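PDB 7DG2: Non-structural maintenance of chromosomes element 1 homolog from Xenopus laevis, which probably acts as a RING-type E3 ubiquitin ligase that works with a MAGE partner as a component of the SMC5-SMC6 complex. Local coordinates for residues G19-E22 with G23-R27; N124-D127 with E128-S131. All coordinates share one frame; numbering follows the deposited sequence.

Contact 1 (G19-E22 with G23-R27)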
loop_
_atom_site.group_PDB
_atom_site.type_symbol
_atom_site.label_atom_id
_atom_site.label_comp_id
_atom_site.label_asym_id
_atom_site.label_seq_id
_atom_site.Cartn_x
_atom_site.Cartn_y
_atom_site.Cartn_z
ATOM N N GLY A 19 6.836 -0.100 0.873
ATOM C CA GLY A 19 7.453 0.195 -0.424
ATOM C C GLY A 19 8.963 0.239 -0.349
ATOM O O GLY A 19 9.645 -0.416 -1.145
ATOM N N ILE A 20 9.499 0.963 0.628
ATOM C CA ILE A 20 10.934 1.157 0.794
ATOM C C ILE A 20 11.234 1.249 2.285
ATOM O O ILE A 20 10.420 1.759 3.062
ATOM C CB ILE A 20 11.402 2.419 0.035
ATOM C CG1 ILE A 20 12.904 2.639 0.230
ATOM C CG2 ILE A 20 10.615 3.627 0.505
ATOM C CD1 ILE A 20 13.516 3.620 -0.807
ATOM N N MET A 21 12.388 0.723 2.692
ATOM C CA MET A 21 12.802 0.744 4.090
ATOM C C MET A 21 14.306 0.967 4.174
ATOM O O MET A 21 15.057 0.437 3.356
ATOM C CB MET A 21 12.438 -0.570 4.810
ATOM C CG MET A 21 10.933 -0.866 4.858
ATOM S SD MET A 21 10.587 -2.356 5.825
ATOM C CE MET A 21 11.814 -2.111 7.132
ATOM N N GLU A 22 14.741 1.725 5.184
ATOM C CA GLU A 22 16.165 1.959 5.399
ATOM C C GLU A 22 16.848 0.703 5.956
ATOM O O GLU A 22 16.222 -0.135 6.611
ATOM C CB GLU A 22 16.348 3.151 6.343
ATOM C CG GLU A 22 17.776 3.621 6.554
ATOM C CD GLU A 22 18.444 2.901 7.705
ATOM O OE1 GLU A 22 19.672 2.640 7.633
ATOM O OE2 GLU A 22 17.721 2.575 8.671
ATOM N N GLY A 23 18.159 0.596 5.705
ATOM C CA GLY A 23 18.866 -0.656 5.952
ATOM C C GLY A 23 18.833 -1.118 7.397
ATOM O O GLY A 23 18.640 -2.306 7.669
ATOM N N SER A 24 19.028 -0.196 8.348
ATOM C CA SER A 24 18.999 -0.608 9.752
ATOM C C SER A 24 17.606 -1.088 10.158
ATOM O O SER A 24 17.471 -2.047 10.928
ATOM C CB SER A 24 19.487 0.523 10.661
ATOM O OG SER A 24 18.468 1.454 10.950
ATOM N N ALA A 25 16.554 -0.470 9.618
ATOM C CA ALA A 25 15.209 -0.985 9.879
ATOM C C ALA A 25 14.983 -2.350 9.233
ATOM O O ALA A 25 14.240 -3.180 9.781
ATOM C CB ALA A 25 14.154 0.007 9.388
ATOM N N VAL A 26 15.599 -2.603 8.073
ATOM C CA VAL A 26 15.469 -3.900 7.408
ATOM C C VAL A 26 16.163 -4.998 8.206
ATOM O O VAL A 26 15.648 -6.118 8.323
ATOM C CB VAL A 26 16.016 -3.812 5.971
ATOM C CG1 VAL A 26 16.198 -5.207 5.369
ATOM C CG2 VAL A 26 15.084 -2.946 5.114
ATOM N N ARG A 27 17.344 -4.707 8.760
ATOM C CA ARG A 27 18.008 -5.705 9.596
ATOM C C ARG A 27 17.155 -6.045 10.818
ATOM O O ARG A 27 17.031 -7.220 11.188
ATOM C CB ARG A 27 19.399 -5.205 10.003
ATOM C CG ARG A 27 20.401 -5.202 8.843
ATOM C CD ARG A 27 21.827 -4.883 9.303
ATOM N NE ARG A 27 21.935 -3.552 9.903
ATOM C CZ ARG A 27 22.132 -2.420 9.225
ATOM N NH1 ARG A 27 22.225 -1.269 9.876
ATOM N NH2 ARG A 27 22.233 -2.430 7.900
#
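M21 and E22, at the end of strand 20-22, meet the first turn of helix 23-36. The chain turns sharply here: the short strand and the helix start run at 93° to each other. I20 faces away from the helix and packs on helix 163-176. M21 is paired through its backbone with Y77 of strand 75-81. M21 CB lies 3.6 Å from V26 CG2. The side chain bends at chi3, which brings M21 CE alongside A25, 3.9 Å from A25 CB. L15 of helix 6-18 also touches M21, and F11 touches V26, so this apolar patch joins three elements.

E22 is the N-cap residue. Its CG stands anti to the backbone N (chi1 -174°), and a bend at chi2 folds the carboxylate back over the helix start. S24 N gives E22 OE1 a nearly straight bond of 3.0 Å, with an angle of 175°. This donor comes from above the carboxylate plane. S24 OG donates to E22 OE2 at 2.6 Å, on the syn lone pair of that oxygen. A weak bond from A25 N also reaches OE2. E22 O takes the first i to i-4 bond of the helix, from V26 N at 2.9 Å.

Both carboxylate oxygens are therefore held, and the group's rotation is probably fixed. The cap satisfies amides that have no preceding helical turn to bond to. A carboxylate at this end should also interact favourably with the helix dipole, which would tend to keep E22 ionised.

Contact 2 (N124-D127 with E128-S131)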
loop_
_atom_site.group_PDB
_atom_site.type_symbol
_atom_site.label_atom_id
_atom_site.label_comp_id
_atom_site.label_asym_id
_atom_site.label_seq_id
_atom_site.Cartn_x
_atom_site.Cartn_y
_atom_site.Cartn_z
ATOM N N ASN A 124 2.583 25.388 -13.045
ATOM C CA ASN A 124 2.664 25.792 -14.444
ATOM C C ASN A 124 2.654 24.581 -15.366
ATOM O O ASN A 124 1.990 24.600 -16.406
ATOM C CB ASN A 124 3.907 26.665 -14.679
ATOM C CG ASN A 124 3.765 28.041 -14.071
ATOM O OD1 ASN A 124 2.661 28.471 -13.760
ATOM N ND2 ASN A 124 4.901 28.737 -13.860
ATOM N N LEU A 125 3.352 23.500 -14.986
ATOM C CA LEU A 125 3.246 22.258 -15.751
ATOM C C LEU A 125 1.803 21.785 -15.830
ATOM O O LEU A 125 1.340 21.349 -16.895
ATOM C CB LEU A 125 4.107 21.171 -15.108
ATOM C CG LEU A 125 5.609 21.415 -15.146
ATOM C CD1 LEU A 125 6.304 20.325 -14.308
ATOM C CD2 LEU A 125 6.114 21.404 -16.584
ATOM N N ALA A 126 1.080 21.869 -14.718
ATOM C CA ALA A 126 -0.299 21.390 -14.692
ATOM C C ALA A 126 -1.175 22.219 -15.610
ATOM O O ALA A 126 -2.097 21.698 -16.248
ATOM C CB ALA A 126 -0.842 21.438 -13.270
ATOM N N ASP A 127 -0.904 23.520 -15.683
ATOM C CA ASP A 127 -1.692 24.376 -16.552
ATOM C C ASP A 127 -1.389 24.137 -18.027
ATOM O O ASP A 127 -2.170 24.567 -18.886
ATOM C CB ASP A 127 -1.437 25.841 -16.163
ATOM C CG ASP A 127 -2.530 26.771 -16.658
ATOM O OD1 ASP A 127 -3.723 26.468 -16.415
ATOM O OD2 ASP A 127 -2.196 27.807 -17.277
ATOM N N GLU A 128 -0.280 23.469 -18.345
ATOM C CA GLU A 128 0.092 23.187 -19.725
ATOM C C GLU A 128 -0.327 21.795 -20.170
ATOM O O GLU A 128 -0.146 21.462 -21.346
ATOM C CB GLU A 128 1.607 23.321 -19.931
ATOM C CG GLU A 128 2.141 24.749 -19.938
ATOM C CD GLU A 128 1.680 25.525 -21.159
ATOM O OE1 GLU A 128 2.351 25.433 -22.217
ATOM O OE2 GLU A 128 0.633 26.199 -21.057
ATOM N N LEU A 129 -0.857 20.987 -19.256
ATOM C CA LEU A 129 -1.270 19.629 -19.589
ATOM C C LEU A 129 -2.301 19.633 -20.706
ATOM O O LEU A 129 -3.205 20.472 -20.745
ATOM C CB LEU A 129 -1.875 18.926 -18.378
ATOM C CG LEU A 129 -1.059 18.664 -17.108
ATOM C CD1 LEU A 129 -1.981 18.150 -16.057
ATOM C CD2 LEU A 129 0.008 17.651 -17.331
ATOM N N GLN A 130 -2.189 18.642 -21.578
ATOM C CA GLN A 130 -3.135 18.441 -22.658
ATOM C C GLN A 130 -4.329 17.589 -22.245
ATOM O O GLN A 130 -5.213 17.353 -23.071
ATOM C CB GLN A 130 -2.411 17.810 -23.850
ATOM C CG GLN A 130 -1.218 18.646 -24.314
ATOM C CD GLN A 130 -0.368 17.943 -25.351
ATOM O OE1 GLN A 130 0.407 17.038 -25.026
ATOM N NE2 GLN A 130 -0.513 18.347 -26.609
ATOM N N SER A 131 -4.375 17.129 -20.998
ATOM C CA SER A 131 -5.461 16.317 -20.473
ATOM C C SER A 131 -6.397 17.180 -19.629
ATOM O O SER A 131 -6.276 18.413 -19.582
ATOM C CB SER A 131 -4.884 15.151 -19.679
ATOM O OG SER A 131 -3.798 15.598 -18.883
#
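E128 and L129 close the C-terminal end of helix 119-128, their N-H groups bonding to carbonyls of its last turn. The helical hydrogen bonding tightens and gives out here. E128 N bonds L125 O at 3.0 Å, an i to i-3 bond as in a 3-10 turn. The i to i-4 bond from the same N-H to N124 O is only weak, with an angle of 124°. One amide is thus shared between two carbonyls. E128 CG stands anti to its own carbonyl carbon (chi1 -73°) and passes 3.5 Å from N124 O.

L129 has left the helix. L129 N makes a weak bond of 3.3 Å to A126 O, again three residues back. The buried side chain lies along the end of the helix and also touches E100 of helix 96-111. L125 packs on L101 and L108 of that helix.

D127 CB lies 3.4 Å from E128 N, and D127 OD1 forms a salt bridge with K133. This may ease the nearby like charge of E128. The branch point of L129 rests directly on the helix end, with L129 CG 3.3 Å from A126 O.

How the contacts relate
Along the chain from the N terminus, helix 6-18 comes first. Contact 1 then turns strand 20-22 directly into helix 23-36. It closes no long loop, since its segments adjoin. Within this chain the strand is outermost in a three-stranded antiparallel sheet, beside 75-81. Contact 1 so joins that sheet to helices 6-18 and 23-36. After helix 46-57 the chain forms strands 62-68 and 75-81, then helix 96-111. Contact 2 follows, where helix 119-128 gives way to the loop before helix 136-148, and it packs on helix 96-111. The two contacts are in series and neither nest nor cross. The centres of contact 1 and contact 2 lie about 36 Å apart. One marks a helix start, the other a helix end.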